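Local coordinates for odorant Binding Protein from Varroa destructor, form P2<1> (Varroa destructor, PDB 7NZA), which probably binds and carries small semiochemical or other hydrophobic molecules in a wide open internal cavity within a non-classical, mostly helical odorant-binding fold, at residues V65-L70 with D121-V126; G80-D85 with Q127-C132. All coordinates share one frame; numbering follows the deposited sequence. Where two conformers were deposited one is given.

Contact 1 (V65-L70 with D121-V126). With SO4 (sulfate ion), chain C.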
ATOM      1  N   VAL A  65     -10.178  -2.826 -11.867  1.00 14.62           N
ATOM      2  CA  VAL A  65      -9.867  -1.546 -11.223  1.00 14.55           C
ATOM      3  C   VAL A  65      -8.629  -0.952 -11.849  1.00 14.74           C
ATOM      4  O   VAL A  65      -8.588   0.275 -12.063  1.00 14.40           O
ATOM      5  CB  VAL A  65      -9.734  -1.748  -9.717  1.00 14.69           C
ATOM      6  CG1 VAL A  65      -9.252  -0.471  -9.042  1.00 15.71           C
ATOM      7  CG2 VAL A  65     -11.034  -2.219  -9.082  1.00 15.33           C
ATOM      8  N   THR A  66      -7.589  -1.738 -12.086  0.50 15.00           N
ATOM      9  CA  THR A  66      -6.371  -1.215 -12.741  0.50 15.22           C
ATOM     10  C   THR A  66      -6.722  -0.638 -14.110  0.50 15.01           C
ATOM     11  O   THR A  66      -6.251   0.452 -14.468  0.50 15.69           O
ATOM     12  CB  THR A  66      -5.313  -2.316 -12.895  0.50 16.30           C
ATOM     13  OG1 THR A  66      -5.054  -2.798 -11.558  0.50 17.80           O
ATOM     14  CG2 THR A  66      -4.074  -1.845 -13.639  0.50 16.62           C
ATOM     15  N   THR A  67      -7.532  -1.341 -14.878  1.00 14.47           N
ATOM     16  CA  THR A  67      -7.938  -0.876 -16.231  1.00 15.61           C
ATOM     17  C   THR A  67      -8.767   0.397 -16.116  1.00 14.61           C
ATOM     18  O   THR A  67      -8.546   1.298 -16.889  1.00 15.44           O
ATOM     19  CB  THR A  67      -8.742  -1.984 -16.919  1.00 16.51           C
ATOM     20  OG1 THR A  67      -7.833  -3.074 -17.171  1.00 17.79           O
ATOM     21  CG2 THR A  67      -9.370  -1.530 -18.206  1.00 17.91           C
ATOM     22  N   CYS A  68      -9.680   0.435 -15.166  1.00 13.73           N
ATOM     23  CA  CYS A  68     -10.487   1.637 -14.931  1.00 13.61           C
ATOM     24  C   CYS A  68      -9.585   2.834 -14.670  1.00 14.39           C
ATOM     25  O   CYS A  68      -9.779   3.898 -15.225  1.00 15.15           O
ATOM     26  CB  CYS A  68     -11.423   1.401 -13.760  1.00 13.99           C
ATOM     27  SG  CYS A  68     -12.400   2.853 -13.287  1.00 14.93           S
ATOM     28  N   ALA A  69      -8.614   2.675 -13.786  1.00 13.69           N
ATOM     29  CA  ALA A  69      -7.759   3.822 -13.466  1.00 14.20           C
ATOM     30  C   ALA A  69      -6.952   4.249 -14.645  1.00 14.82           C
ATOM     31  O   ALA A  69      -6.835   5.489 -14.926  1.00 17.87           O
ATOM     32  CB  ALA A  69      -6.891   3.478 -12.307  1.00 16.30           C
ATOM     33  N   LEU A  70      -6.414   3.348 -15.436  1.00 14.71           N
ATOM     34  CA  LEU A  70      -5.673   3.720 -16.660  1.00 15.75           C
ATOM     35  C   LEU A  70      -6.628   4.401 -17.626  1.00 16.04           C
ATOM     36  O   LEU A  70      -6.215   5.431 -18.219  1.00 16.91           O
ATOM     37  CB  LEU A  70      -5.094   2.463 -17.295  1.00 17.69           C
ATOM     38  CG  LEU A  70      -3.857   1.868 -16.604  1.00 19.87           C
ATOM     39  CD1 LEU A  70      -3.675   0.438 -16.995  1.00 20.56           C
ATOM     40  CD2 LEU A  70      -2.626   2.620 -17.042  1.00 21.75           C
ATOM     41  N   ASP A 121      -4.266  -8.978 -26.948  1.00 21.62           N
ATOM     42  CA  ASP A 121      -5.217  -8.280 -26.068  1.00 21.84           C
ATOM     43  C   ASP A 121      -4.531  -7.022 -25.511  1.00 19.71           C
ATOM     44  O   ASP A 121      -3.500  -7.166 -24.857  1.00 19.78           O
ATOM     45  CB  ASP A 121      -5.746  -9.216 -24.995  1.00 23.61           C
ATOM     46  CG  ASP A 121      -6.771  -8.493 -24.186  1.00 27.42           C
ATOM     47  OD1 ASP A 121      -6.353  -7.802 -23.299  1.00 24.58           O
ATOM     48  OD2 ASP A 121      -7.965  -8.436 -24.577  1.00 31.37           O
ATOM     49  N   TYR A 122      -5.139  -5.873 -25.698  1.00 20.44           N
ATOM     50  CA  TYR A 122      -4.533  -4.575 -25.341  1.00 20.18           C
ATOM     51  C   TYR A 122      -4.388  -4.443 -23.837  1.00 19.00           C
ATOM     52  O   TYR A 122      -3.462  -3.759 -23.369  1.00 18.37           O
ATOM     53  CB  TYR A 122      -5.344  -3.423 -25.914  1.00 20.48           C
ATOM     54  CG  TYR A 122      -5.335  -3.406 -27.425  1.00 23.24           C
ATOM     55  CD1 TYR A 122      -4.197  -3.637 -28.173  1.00 22.65           C
ATOM     56  CD2 TYR A 122      -6.496  -3.079 -28.098  1.00 26.47           C
ATOM     57  CE1 TYR A 122      -4.236  -3.680 -29.567  1.00 25.99           C
ATOM     58  CE2 TYR A 122      -6.552  -3.091 -29.480  1.00 27.60           C
ATOM     59  CZ  TYR A 122      -5.408  -3.307 -30.211  1.00 27.90           C
ATOM     60  OH  TYR A 122      -5.473  -3.297 -31.585  1.00 31.87           O
ATOM     61  N   ILE A 123      -5.273  -5.067 -23.048  0.50 18.81           N
ATOM     62  CA  ILE A 123      -5.164  -5.059 -21.572  0.50 18.57           C
ATOM     63  C   ILE A 123      -4.015  -5.970 -21.139  0.50 17.95           C
ATOM     64  O   ILE A 123      -3.188  -5.588 -20.319  0.50 17.44           O
ATOM     65  CB  ILE A 123      -6.511  -5.364 -20.900  0.50 19.82           C
ATOM     66  CG1 ILE A 123      -7.458  -4.170 -21.057  0.50 20.49           C
ATOM     67  CG2 ILE A 123      -6.344  -5.758 -19.440  0.50 20.01           C
ATOM     68  CD1 ILE A 123      -8.875  -4.517 -20.604  0.50 20.99           C
ATOM     69  N   ASN A 124      -3.902  -7.165 -21.720  1.00 17.84           N
ATOM     70  CA  ASN A 124      -2.774  -8.047 -21.399  1.00 18.38           C
ATOM     71  C   ASN A 124      -1.466  -7.343 -21.759  1.00 16.64           C
ATOM     72  O   ASN A 124      -0.512  -7.503 -21.050  1.00 16.51           O
ATOM     73  CB  ASN A 124      -2.897  -9.395 -22.105  1.00 19.91           C
ATOM     74  CG  ASN A 124      -3.970 -10.297 -21.554  1.00 23.30           C
ATOM     75  OD1 ASN A 124      -4.509 -10.099 -20.453  1.00 24.79           O
ATOM     76  ND2 ASN A 124      -4.385 -11.254 -22.384  1.00 26.93           N
ATOM     77  N   GLN A 125      -1.436  -6.604 -22.866  1.00 16.50           N
ATOM     78  CA  GLN A 125      -0.201  -5.893 -23.256  1.00 15.83           C
ATOM     79  C   GLN A 125       0.222  -4.926 -22.123  1.00 15.32           C
ATOM     80  O   GLN A 125       1.375  -4.905 -21.718  1.00 15.53           O
ATOM     81  CB  GLN A 125      -0.362  -5.090 -24.517  1.00 17.23           C
ATOM     82  CG  GLN A 125      -0.483  -5.952 -25.756  1.00 17.63           C
ATOM     83  CD  GLN A 125      -0.695  -5.129 -26.991  1.00 18.00           C
ATOM     84  OE1 GLN A 125      -0.842  -3.909 -26.955  1.00 17.93           O
ATOM     85  NE2 GLN A 125      -0.636  -5.756 -28.158  1.00 19.57           N
ATOM     86  N   VAL A 126      -0.687  -4.115 -21.623  1.00 16.11           N
ATOM     87  CA  VAL A 126      -0.295  -3.106 -20.620  1.00 16.00           C
ATOM     88  C   VAL A 126       0.051  -3.837 -19.328  1.00 15.44           C
ATOM     89  O   VAL A 126       1.026  -3.461 -18.627  1.00 15.73           O
ATOM     90  CB  VAL A 126      -1.320  -1.954 -20.406  1.00 17.31           C
ATOM     91  CG1 VAL A 126      -2.699  -2.377 -20.043  1.00 18.47           C
ATOM     92  CG2 VAL A 126      -0.726  -0.950 -19.426  1.00 17.86           C
TER
HETATM   93  S   SO4 C 201      -3.493 -12.620 -25.791  1.00 25.86           S
HETATM   94  O1  SO4 C 201      -3.205 -12.468 -27.193  1.00 28.23           O
HETATM   95  O2  SO4 C 201      -4.799 -13.190 -25.556  1.00 28.80           O
HETATM   96  O3  SO4 C 201      -3.434 -11.269 -25.205  1.00 27.24           O
HETATM   97  O4  SO4 C 201      -2.533 -13.413 -25.140  1.00 27.30           O

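Contact 2 (G80-D85 with Q127-C132)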
ATOM      1  N   GLY A  80      -8.080   1.662 -28.556  1.00 25.15           N
ATOM      2  CA  GLY A  80      -7.993   0.860 -27.316  1.00 22.91           C
ATOM      3  C   GLY A  80      -6.526   0.502 -26.945  1.00 20.62           C
ATOM      4  O   GLY A  80      -6.366  -0.329 -26.053  1.00 20.97           O
ATOM      5  N   VAL A  81      -5.569   1.045 -27.654  1.00 20.94           N
ATOM      6  CA  VAL A  81      -4.138   0.660 -27.451  1.00 19.52           C
ATOM      7  C   VAL A  81      -3.511   1.498 -26.320  1.00 18.21           C
ATOM      8  O   VAL A  81      -3.724   2.710 -26.265  1.00 18.20           O
ATOM      9  CB  VAL A  81      -3.309   0.764 -28.735  1.00 20.51           C
ATOM     10  CG1 VAL A  81      -1.960   0.183 -28.523  1.00 20.62           C
ATOM     11  CG2 VAL A  81      -4.009   0.041 -29.897  1.00 22.77           C
ATOM     12  N   TYR A  82      -2.782   0.861 -25.427  1.00 15.98           N
ATOM     13  CA  TYR A  82      -2.068   1.607 -24.361  1.00 15.41           C
ATOM     14  C   TYR A  82      -1.106   2.570 -24.969  1.00 15.14           C
ATOM     15  O   TYR A  82      -0.390   2.254 -25.949  1.00 16.56           O
ATOM     16  CB  TYR A  82      -1.330   0.611 -23.468  1.00 15.45           C
ATOM     17  CG  TYR A  82      -0.491   1.270 -22.393  1.00 15.15           C
ATOM     18  CD1 TYR A  82      -1.028   1.905 -21.287  1.00 14.47           C
ATOM     19  CD2 TYR A  82       0.868   1.176 -22.466  1.00 15.08           C
ATOM     20  CE1 TYR A  82      -0.214   2.458 -20.303  1.00 14.97           C
ATOM     21  CE2 TYR A  82       1.671   1.714 -21.517  1.00 15.28           C
ATOM     22  CZ  TYR A  82       1.168   2.361 -20.445  1.00 15.10           C
ATOM     23  OH  TYR A  82       2.012   2.855 -19.489  1.00 15.15           O
ATOM     24  N   LYS A  83      -0.991   3.746 -24.390  1.00 15.21           N
ATOM     25  CA  LYS A  83      -0.145   4.849 -24.860  1.00 15.81           C
ATOM     26  C   LYS A  83       1.287   4.682 -24.383  1.00 15.95           C
ATOM     27  O   LYS A  83       1.801   5.388 -23.532  1.00 15.73           O
ATOM     28  CB  LYS A  83      -0.711   6.204 -24.451  1.00 17.82           C
ATOM     29  CG  LYS A  83      -2.026   6.563 -25.121  1.00 18.61           C
ATOM     30  CD  LYS A  83      -2.558   7.933 -24.700  1.00 19.59           C
ATOM     31  CE  LYS A  83      -3.913   8.202 -25.324  1.00 22.14           C
ATOM     32  NZ  LYS A  83      -4.505   9.423 -24.738  1.00 25.28           N
ATOM     33  N   PHE A  84       1.972   3.734 -25.036  1.00 15.82           N
ATOM     34  CA  PHE A  84       3.404   3.465 -24.710  1.00 15.91           C
ATOM     35  C   PHE A  84       4.247   4.715 -24.844  1.00 14.80           C
ATOM     36  O   PHE A  84       5.144   4.961 -24.030  1.00 15.11           O
ATOM     37  CB  PHE A  84       3.948   2.359 -25.615  1.00 15.50           C
ATOM     38  CG  PHE A  84       3.348   1.008 -25.357  1.00 15.44           C
ATOM     39  CD1 PHE A  84       3.837   0.206 -24.322  1.00 15.28           C
ATOM     40  CD2 PHE A  84       2.348   0.500 -26.151  1.00 16.34           C
ATOM     41  CE1 PHE A  84       3.322  -1.050 -24.080  1.00 16.30           C
ATOM     42  CE2 PHE A  84       1.871  -0.767 -25.918  1.00 17.27           C
ATOM     43  CZ  PHE A  84       2.337  -1.514 -24.878  1.00 16.24           C
ATOM     44  N   ASP A  85       3.986   5.564 -25.861  1.00 15.68           N
ATOM     45  CA  ASP A  85       4.835   6.757 -26.059  1.00 16.70           C
ATOM     46  C   ASP A  85       4.592   7.754 -24.937  1.00 16.12           C
ATOM     47  O   ASP A  85       5.522   8.427 -24.490  1.00 16.31           O
ATOM     48  CB  ASP A  85       4.592   7.472 -27.396  1.00 17.88           C
ATOM     49  CG  ASP A  85       4.942   6.573 -28.573  1.00 19.33           C
ATOM     50  OD1 ASP A  85       5.588   5.486 -28.394  1.00 18.96           O
ATOM     51  OD2 ASP A  85       4.624   6.990 -29.711  1.00 20.80           O
ATOM     52  N   GLN A 127      -0.643  -4.911 -18.999  1.00 16.36           N
ATOM     53  CA  GLN A 127      -0.306  -5.681 -17.788  1.00 17.24           C
ATOM     54  C   GLN A 127       1.117  -6.205 -17.852  1.00 17.08           C
ATOM     55  O   GLN A 127       1.898  -6.081 -16.917  1.00 17.01           O
ATOM     56  CB  GLN A 127      -1.316  -6.833 -17.592  1.00 19.05           C
ATOM     57  CG  GLN A 127      -2.749  -6.330 -17.230  1.00 22.10           C
ATOM     58  CD  GLN A 127      -3.795  -7.414 -17.274  1.00 24.45           C
ATOM     59  OE1 GLN A 127      -3.577  -8.471 -17.879  1.00 28.45           O
ATOM     60  NE2 GLN A 127      -4.961  -7.148 -16.689  1.00 27.71           N
ATOM     61  N   LEU A 128       1.487  -6.813 -18.979  0.50 16.25           N
ATOM     62  CA  LEU A 128       2.865  -7.361 -19.066  0.50 16.42           C
ATOM     63  C   LEU A 128       3.872  -6.199 -19.135  0.50 15.25           C
ATOM     64  O   LEU A 128       4.887  -6.293 -18.470  0.50 15.68           O
ATOM     65  CB  LEU A 128       3.009  -8.337 -20.233  0.50 17.21           C
ATOM     66  CG  LEU A 128       4.408  -8.936 -20.393  0.50 17.43           C
ATOM     67  CD1 LEU A 128       4.881  -9.653 -19.133  0.50 18.71           C
ATOM     68  CD2 LEU A 128       4.436  -9.912 -21.571  0.50 17.94           C
ATOM     69  N   TYR A 129       3.584  -5.125 -19.860  1.00 15.34           N
ATOM     70  CA  TYR A 129       4.510  -3.975 -19.917  1.00 14.30           C
ATOM     71  C   TYR A 129       4.759  -3.440 -18.505  1.00 13.53           C
ATOM     72  O   TYR A 129       5.912  -3.213 -18.129  1.00 13.73           O
ATOM     73  CB  TYR A 129       3.920  -2.865 -20.776  1.00 15.26           C
ATOM     74  CG  TYR A 129       4.674  -1.578 -20.694  1.00 14.40           C
ATOM     75  CD1 TYR A 129       5.850  -1.394 -21.399  1.00 14.23           C
ATOM     76  CD2 TYR A 129       4.261  -0.562 -19.843  1.00 14.50           C
ATOM     77  CE1 TYR A 129       6.565  -0.222 -21.301  1.00 13.89           C
ATOM     78  CE2 TYR A 129       4.951   0.632 -19.723  1.00 14.26           C
ATOM     79  CZ  TYR A 129       6.138   0.793 -20.461  1.00 13.84           C
ATOM     80  OH  TYR A 129       6.811   1.945 -20.269  1.00 14.21           O
ATOM     81  N   GLN A 130       3.706  -3.270 -17.703  1.00 14.01           N
ATOM     82  CA  GLN A 130       3.883  -2.651 -16.363  1.00 14.42           C
ATOM     83  C   GLN A 130       4.680  -3.608 -15.493  1.00 14.17           C
ATOM     84  O   GLN A 130       5.571  -3.185 -14.709  1.00 14.75           O
ATOM     85  CB  GLN A 130       2.567  -2.307 -15.747  1.00 14.89           C
ATOM     86  CG  GLN A 130       1.920  -1.114 -16.381  1.00 15.90           C
ATOM     87  CD  GLN A 130       0.703  -0.623 -15.665  1.00 16.02           C
ATOM     88  OE1 GLN A 130      -0.175  -1.416 -15.306  1.00 19.21           O
ATOM     89  NE2 GLN A 130       0.590   0.663 -15.391  1.00 16.82           N
ATOM     90  N   ALA A 131       4.411  -4.923 -15.558  1.00 15.08           N
ATOM     91  CA  ALA A 131       5.175  -5.880 -14.757  1.00 15.11           C
ATOM     92  C   ALA A 131       6.636  -5.881 -15.181  1.00 14.88           C
ATOM     93  O   ALA A 131       7.547  -5.935 -14.362  1.00 15.66           O
ATOM     94  CB  ALA A 131       4.572  -7.272 -14.864  1.00 15.92           C
ATOM     95  N   CYS A 132       6.865  -5.879 -16.468  1.00 14.46           N
ATOM     96  CA  CYS A 132       8.220  -5.847 -17.078  1.00 14.56           C
ATOM     97  C   CYS A 132       8.990  -4.604 -16.624  1.00 14.37           C
ATOM     98  O   CYS A 132      10.162  -4.693 -16.244  1.00 14.78           O
ATOM     99  CB  CYS A 132       8.130  -5.918 -18.593  1.00 15.57           C
ATOM    100  SG  CYS A 132       9.661  -5.966 -19.541  1.00 16.68           S
TER

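Contact 1 (V65-L70 with D121-V126)
T67 and I123 mark the closest backbone approach, with their CA atoms 7.3 Å apart. Here helix 55-72 packs beside the first turn of helix 122-141, a helix-helix contact of this mostly helical odorant-binding fold. T67 and I123 cross at about a right angle. T67 OG1 lies 3.8 Å from I123 CG2, and the methyl T67 CG2 meets I123 CD1 at 3.9 Å. The T67 hydroxyl is itself hydrogen-bonded to the carbonyl of E63, one turn back, so it meets I123 as a neighbour in packing. One turn further on, L70 and V126 reach toward each other tip to tip. V126 CG2 stands anti to the backbone N, and this branch touches L70 CD1 at 4.1 Å. F76 also packs on L70, and Y82 on V126. D121 is the N-cap of helix 122-141. D121 OD1 accepts from N124 N at 3.0 Å through the anti lone pair, with an N-H...O angle of 162°; the bond from I123 N is weak. A sulfate ion, probably from the crystallisation liquor, sits just before this helix. H119 and D120 bind it as well, and D121 N donates to sulfate O3 at 3.0 Å.

Contact 2 (G80-D85 with Q127-C132)
C132 N donates to L128 O at 2.8 Å, in the helical turn that carries Y129 toward Y82 and F84. F84 N donates to Y82 O at 2.9 Å, closing an inverse gamma turn centred on K83. This turn sets the Y82 and F84 rings against each other: Y82 CD2 lies 3.5 Å above the F84 plane, over the ring centre. With chi1 at 170°, Y129 points CG away from the backbone N, and its ring reaches out from helix 122-141 to meet both partners. F84 turns its edge to one face of Y129 in a T-shaped pair. The planes stand at 87° and the centroids are 5.2 Å apart. F84 CE1 comes nearest, 3.7 Å from Y129 CG. Y82 meets Y129 obliquely, with planes at 45°, and Y82 CE2 lies 3.8 Å from Y129 CD2. Both tyrosine hydroxyls have partners outside the segments. Y129 OH is hydrogen-bonded to H108 ND1, and Y82 OH to the backbone N of S7 of the second subunit. A disulfide ties C132 to C111 of helix 98-118. Y82, F84 and Y129 thus form a buried aromatic cluster, which joins the loop before helix 84-93, and its first residue, to the middle of helix 122-141.

Overall arrangement
The two contacts use consecutive parts of helix 122-141, and their centres are about 8 Å apart. Contact 1 sets its first turn against helix 55-72. Contact 2 sets the next turns against the loop that leads into helix 84-93 and its first turn. Along the chain the segments alternate: 65-70, 80-85, 121-126, 127-132. Helix 122-141 thus packs on two parts that follow each other in the chain. Y82 links the contacts, since Y82 CD1 lies 3.4 Å from V126 CG2 and the Y82 ring also touches L70. S7 of the second subunit reaches both L70 and Y82, so both contacts border the interface with that subunit. The C41-C68 disulfide ties helix 55-72 to helix 28-44.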